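PDB 4EFI: 3-oxoacyl-(Acyl-carrier protein) synthase from Burkholderia xenovorans, which probably catalyses the condensation that forms 3-oxoacyl-[acyl-carrier-protein] in fatty acid synthesis. Local coordinates for residues A[126-139]-A[327-341]. Residues are numbered along the deposited sequence; the frame is centred on the assembly and turned at random.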
# COMPACT_ATOMS: atom_id res chain seq x y z
N LEU A 126 4.68 6.82 -5.04
CA LEU A 126 3.25 6.83 -4.72
C LEU A 126 3.08 6.37 -3.30
O LEU A 126 3.91 5.61 -2.77
CB LEU A 126 2.49 5.88 -5.64
CG LEU A 126 2.34 6.34 -7.08
CD1 LEU A 126 1.87 5.15 -7.92
CD2 LEU A 126 1.37 7.52 -7.19
N GLY A 127 1.99 6.80 -2.68
CA GLY A 127 1.70 6.44 -1.31
C GLY A 127 0.54 5.47 -1.24
O GLY A 127 0.62 4.37 -1.77
N CYS A 128 -0.54 5.88 -0.60
CA CYS A 128 -1.59 4.93 -0.28
C CYS A 128 -2.31 4.33 -1.50
O CYS A 128 -3.03 3.35 -1.33
CB CYS A 128 -2.54 5.53 0.76
SG CYS A 128 -1.69 5.98 2.30
N SER A 129 -2.32 5.05 -2.62
CA SER A 129 -3.01 4.64 -3.84
C SER A 129 -2.14 3.76 -4.72
O SER A 129 -2.52 3.39 -5.83
CB SER A 129 -3.46 5.87 -4.63
OG SER A 129 -2.35 6.46 -5.29
N GLY A 130 -0.95 3.44 -4.23
CA GLY A 130 0.09 2.86 -5.07
C GLY A 130 -0.06 1.40 -5.44
O GLY A 130 0.44 1.01 -6.50
N TYR A 131 -0.69 0.57 -4.62
CA TYR A 131 -0.66 -0.86 -4.92
C TYR A 131 -1.46 -1.20 -6.19
O TYR A 131 -0.94 -1.90 -7.05
CB TYR A 131 -1.08 -1.72 -3.73
CG TYR A 131 -0.80 -3.19 -3.95
CD1 TYR A 131 0.50 -3.68 -4.00
CD2 TYR A 131 -1.84 -4.11 -4.06
CE1 TYR A 131 0.75 -5.00 -4.20
CE2 TYR A 131 -1.60 -5.43 -4.23
CZ TYR A 131 -0.29 -5.89 -4.30
OH TYR A 131 -0.09 -7.24 -4.45
N PRO A 132 -2.70 -0.70 -6.32
CA PRO A 132 -3.41 -1.04 -7.56
C PRO A 132 -2.71 -0.50 -8.80
O PRO A 132 -2.75 -1.10 -9.85
CB PRO A 132 -4.80 -0.43 -7.36
CG PRO A 132 -4.95 -0.37 -5.88
CD PRO A 132 -3.58 -0.00 -5.37
N GLN A 133 -2.06 0.66 -8.68
CA GLN A 133 -1.29 1.21 -9.80
C GLN A 133 -0.09 0.35 -10.16
O GLN A 133 0.20 0.18 -11.35
CB GLN A 133 -0.83 2.65 -9.49
CG GLN A 133 -1.99 3.60 -9.18
CD GLN A 133 -1.58 5.04 -9.21
OE1 GLN A 133 -1.86 5.79 -8.26
NE2 GLN A 133 -1.00 5.45 -10.31
N ALA A 134 0.60 -0.16 -9.16
CA ALA A 134 1.71 -1.08 -9.39
C ALA A 134 1.25 -2.36 -10.09
O ALA A 134 1.92 -2.85 -11.01
CB ALA A 134 2.39 -1.42 -8.08
N LEU A 135 0.12 -2.90 -9.64
CA LEU A 135 -0.44 -4.08 -10.29
C LEU A 135 -0.74 -3.80 -11.75
O LEU A 135 -0.38 -4.57 -12.63
CB LEU A 135 -1.73 -4.53 -9.58
CG LEU A 135 -1.60 -5.19 -8.21
CD1 LEU A 135 -2.98 -5.49 -7.65
CD2 LEU A 135 -0.81 -6.46 -8.28
N TRP A 136 -1.40 -2.68 -12.02
CA TRP A 136 -1.72 -2.33 -13.39
C TRP A 136 -0.45 -2.18 -14.24
O TRP A 136 -0.37 -2.74 -15.34
CB TRP A 136 -2.57 -1.05 -13.48
CG TRP A 136 -2.57 -0.55 -14.87
CD1 TRP A 136 -3.21 -1.09 -15.92
CD2 TRP A 136 -1.80 0.55 -15.37
NE1 TRP A 136 -2.89 -0.40 -17.08
CE2 TRP A 136 -2.02 0.62 -16.75
CE3 TRP A 136 -0.95 1.50 -14.77
CZ2 TRP A 136 -1.43 1.61 -17.55
CZ3 TRP A 136 -0.35 2.45 -15.56
CH2 TRP A 136 -0.60 2.50 -16.94
N LEU A 137 0.54 -1.45 -13.73
CA LEU A 137 1.72 -1.20 -14.53
C LEU A 137 2.43 -2.50 -14.83
O LEU A 137 2.85 -2.76 -15.96
CB LEU A 137 2.66 -0.23 -13.84
CG LEU A 137 3.86 0.14 -14.70
CD1 LEU A 137 3.45 0.69 -16.06
CD2 LEU A 137 4.68 1.16 -13.94
N GLY A 138 2.58 -3.33 -13.82
CA GLY A 138 3.24 -4.61 -14.02
C GLY A 138 2.52 -5.53 -14.98
O GLY A 138 3.12 -6.19 -15.84
N MET A 139 1.19 -5.58 -14.87
CA MET A 139 0.41 -6.42 -15.76
C MET A 139 0.43 -5.87 -17.19
O MET A 139 0.45 -6.63 -18.15
CB MET A 139 -1.03 -6.60 -15.26
CG MET A 139 -1.08 -7.41 -13.98
SD MET A 139 -2.74 -7.99 -13.58
CE MET A 139 -2.34 -9.20 -12.33
N MET A 327 -9.77 -4.10 -4.80
CA MET A 327 -8.71 -3.43 -4.04
C MET A 327 -8.86 -1.93 -4.25
O MET A 327 -9.06 -1.51 -5.38
CB MET A 327 -7.32 -3.86 -4.51
CG MET A 327 -7.12 -5.35 -4.46
SD MET A 327 -5.48 -5.80 -5.00
CE MET A 327 -5.61 -7.59 -5.12
N PHE A 328 -8.80 -1.15 -3.18
CA PHE A 328 -9.05 0.29 -3.26
C PHE A 328 -8.04 1.04 -2.43
O PHE A 328 -8.02 0.91 -1.22
CB PHE A 328 -10.48 0.59 -2.77
CG PHE A 328 -11.52 -0.21 -3.49
CD1 PHE A 328 -11.94 0.15 -4.76
CD2 PHE A 328 -12.00 -1.38 -2.94
CE1 PHE A 328 -12.85 -0.62 -5.45
CE2 PHE A 328 -12.92 -2.16 -3.63
CZ PHE A 328 -13.35 -1.77 -4.88
N GLY A 329 -7.21 1.83 -3.11
CA GLY A 329 -6.20 2.64 -2.46
C GLY A 329 -6.49 4.10 -2.70
O GLY A 329 -6.97 4.48 -3.76
N PHE A 330 -6.23 4.92 -1.69
CA PHE A 330 -6.49 6.35 -1.76
C PHE A 330 -5.55 7.08 -0.81
O PHE A 330 -5.12 6.51 0.19
CB PHE A 330 -7.94 6.61 -1.36
CG PHE A 330 -8.38 5.78 -0.19
CD1 PHE A 330 -8.78 4.47 -0.37
CD2 PHE A 330 -8.38 6.31 1.08
CE1 PHE A 330 -9.17 3.70 0.71
CE2 PHE A 330 -8.77 5.55 2.16
CZ PHE A 330 -9.17 4.24 1.98
N GLY A 331 -5.27 8.34 -1.10
CA GLY A 331 -4.42 9.13 -0.24
C GLY A 331 -3.61 10.17 -0.99
O GLY A 331 -4.16 10.97 -1.74
N VAL A 332 -2.37 10.20 -0.53
CA VAL A 332 -1.40 11.21 -0.94
C VAL A 332 -1.51 11.53 -2.43
O VAL A 332 -1.52 10.64 -3.26
CB VAL A 332 0.05 10.73 -0.65
CG1 VAL A 332 1.06 11.75 -1.13
CG2 VAL A 332 0.28 10.51 0.81
N GLY A 333 -1.56 12.82 -2.77
CA GLY A 333 -1.51 13.25 -4.15
C GLY A 333 -2.29 14.52 -4.41
O GLY A 333 -1.71 15.54 -4.76
N TYR A 334 -3.61 14.50 -4.24
CA TYR A 334 -4.41 13.29 -3.99
C TYR A 334 -4.34 12.29 -5.13
O TYR A 334 -4.24 12.66 -6.30
CB TYR A 334 -5.88 13.66 -3.84
CG TYR A 334 -6.28 14.45 -2.62
CD1 TYR A 334 -5.63 14.30 -1.40
CD2 TYR A 334 -7.36 15.30 -2.69
CE1 TYR A 334 -6.04 15.01 -0.28
CE2 TYR A 334 -7.78 16.01 -1.57
CZ TYR A 334 -7.12 15.85 -0.38
OH TYR A 334 -7.54 16.56 0.74
N SER A 335 -4.49 11.02 -4.78
CA SER A 335 -4.49 9.95 -5.74
C SER A 335 -5.44 8.87 -5.24
O SER A 335 -5.56 8.65 -4.03
CB SER A 335 -3.05 9.44 -5.89
OG SER A 335 -2.97 8.39 -6.83
N TRP A 336 -6.10 8.18 -6.15
CA TRP A 336 -6.93 7.03 -5.79
C TRP A 336 -6.87 6.01 -6.91
O TRP A 336 -6.67 6.35 -8.08
CB TRP A 336 -8.37 7.46 -5.51
CG TRP A 336 -9.06 8.15 -6.62
CD1 TRP A 336 -9.91 7.58 -7.51
CD2 TRP A 336 -9.01 9.54 -6.96
NE1 TRP A 336 -10.37 8.52 -8.40
CE2 TRP A 336 -9.86 9.74 -8.06
CE3 TRP A 336 -8.33 10.64 -6.42
CZ2 TRP A 336 -10.01 10.99 -8.68
CZ3 TRP A 336 -8.50 11.88 -7.01
CH2 TRP A 336 -9.33 12.05 -8.13
N ALA A 337 -7.04 4.73 -6.58
CA ALA A 337 -6.89 3.69 -7.58
C ALA A 337 -7.55 2.41 -7.13
O ALA A 337 -7.56 2.10 -5.92
CB ALA A 337 -5.43 3.45 -7.91
N SER A 338 -8.11 1.67 -8.07
CA SER A 338 -8.71 0.37 -7.79
C SER A 338 -8.18 -0.72 -8.70
O SER A 338 -7.64 -0.46 -9.78
CB SER A 338 -10.22 0.43 -7.95
OG SER A 338 -10.52 0.66 -9.31
N ALA A 339 -8.34 -1.97 -8.24
CA ALA A 339 -8.11 -3.16 -9.05
C ALA A 339 -9.21 -4.14 -8.73
O ALA A 339 -9.59 -4.30 -7.56
CB ALA A 339 -6.77 -3.78 -8.72
N ALA A 340 -9.72 -4.82 -9.74
CA ALA A 340 -10.69 -5.87 -9.54
C ALA A 340 -10.28 -7.02 -10.42
O ALA A 340 -10.19 -6.87 -11.63
CB ALA A 340 -12.08 -5.41 -9.91
N LEU A 341 -10.05 -8.18 -9.81
CA LEU A 341 -9.55 -9.33 -10.54
C LEU A 341 -9.65 -10.60 -9.68
O LEU A 341 -9.81 -10.53 -8.46
CB LEU A 341 -8.09 -9.11 -11.00
CG LEU A 341 -7.00 -9.26 -9.95
CD1 LEU A 341 -5.63 -9.15 -10.60
CD2 LEU A 341 -7.12 -8.25 -8.84
O HOH W 1 0.55 9.20 -4.33
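Ser129 and Ser335 share a short hydrogen bond, Ser129 OG to Ser335 OG 2.5 Å, which either hydroxyl could donate, in the buried part of the contact between the start of helix 130-139 and the hairpin 327-341. Ser129 OG stands between its own backbone N and carbonyl carbon (chi1 76°), while Ser335 OG lies anti to its backbone N, and the two tips converge. The amide oxygen of Gln133 approaches the same pair, OE1 lying 3.2 Å from Ser335 OG, and its CG rests on the methyl of Ala337. The backbones come closest at Gly329, where the absence of a side chain lets the CA atoms of Ser129 and Gly329 approach to 4.0 Å; Gly329 CA also sits 3.4 Å from Cys128 O. In the first turn of the helix, the Pro132 ring lies across strand 335-341, with CG 3.6 Å from Ala337 O and CB above the methyls of Ala337 and Ala339. Met327, an extended chain, reaches toward the helix and lodges its SD 3.7 Å from Leu135 CD1; the sulfur stands at the edge of the Tyr131 ring, 82° off the ring normal as seen from the centroid, a Met-aromatic contact. Farther along, the contact thins to Met139 CE against Leu341 CD1. At the hairpin-turn end it is looser and wetter: a water accepts from Gly127 N and donates to Val332 O, bridging segments beside the partly exposed Leu126 and Val332. Cys128, just before the helix and touching His270, probably corresponds to the nucleophilic cysteine of KAS III relatives. A buried helix packed on one of two mixed sheets, with helix 235-257 on that sheet's other side, fits the five-layered alpha-beta-alpha-beta-alpha thiolase fold.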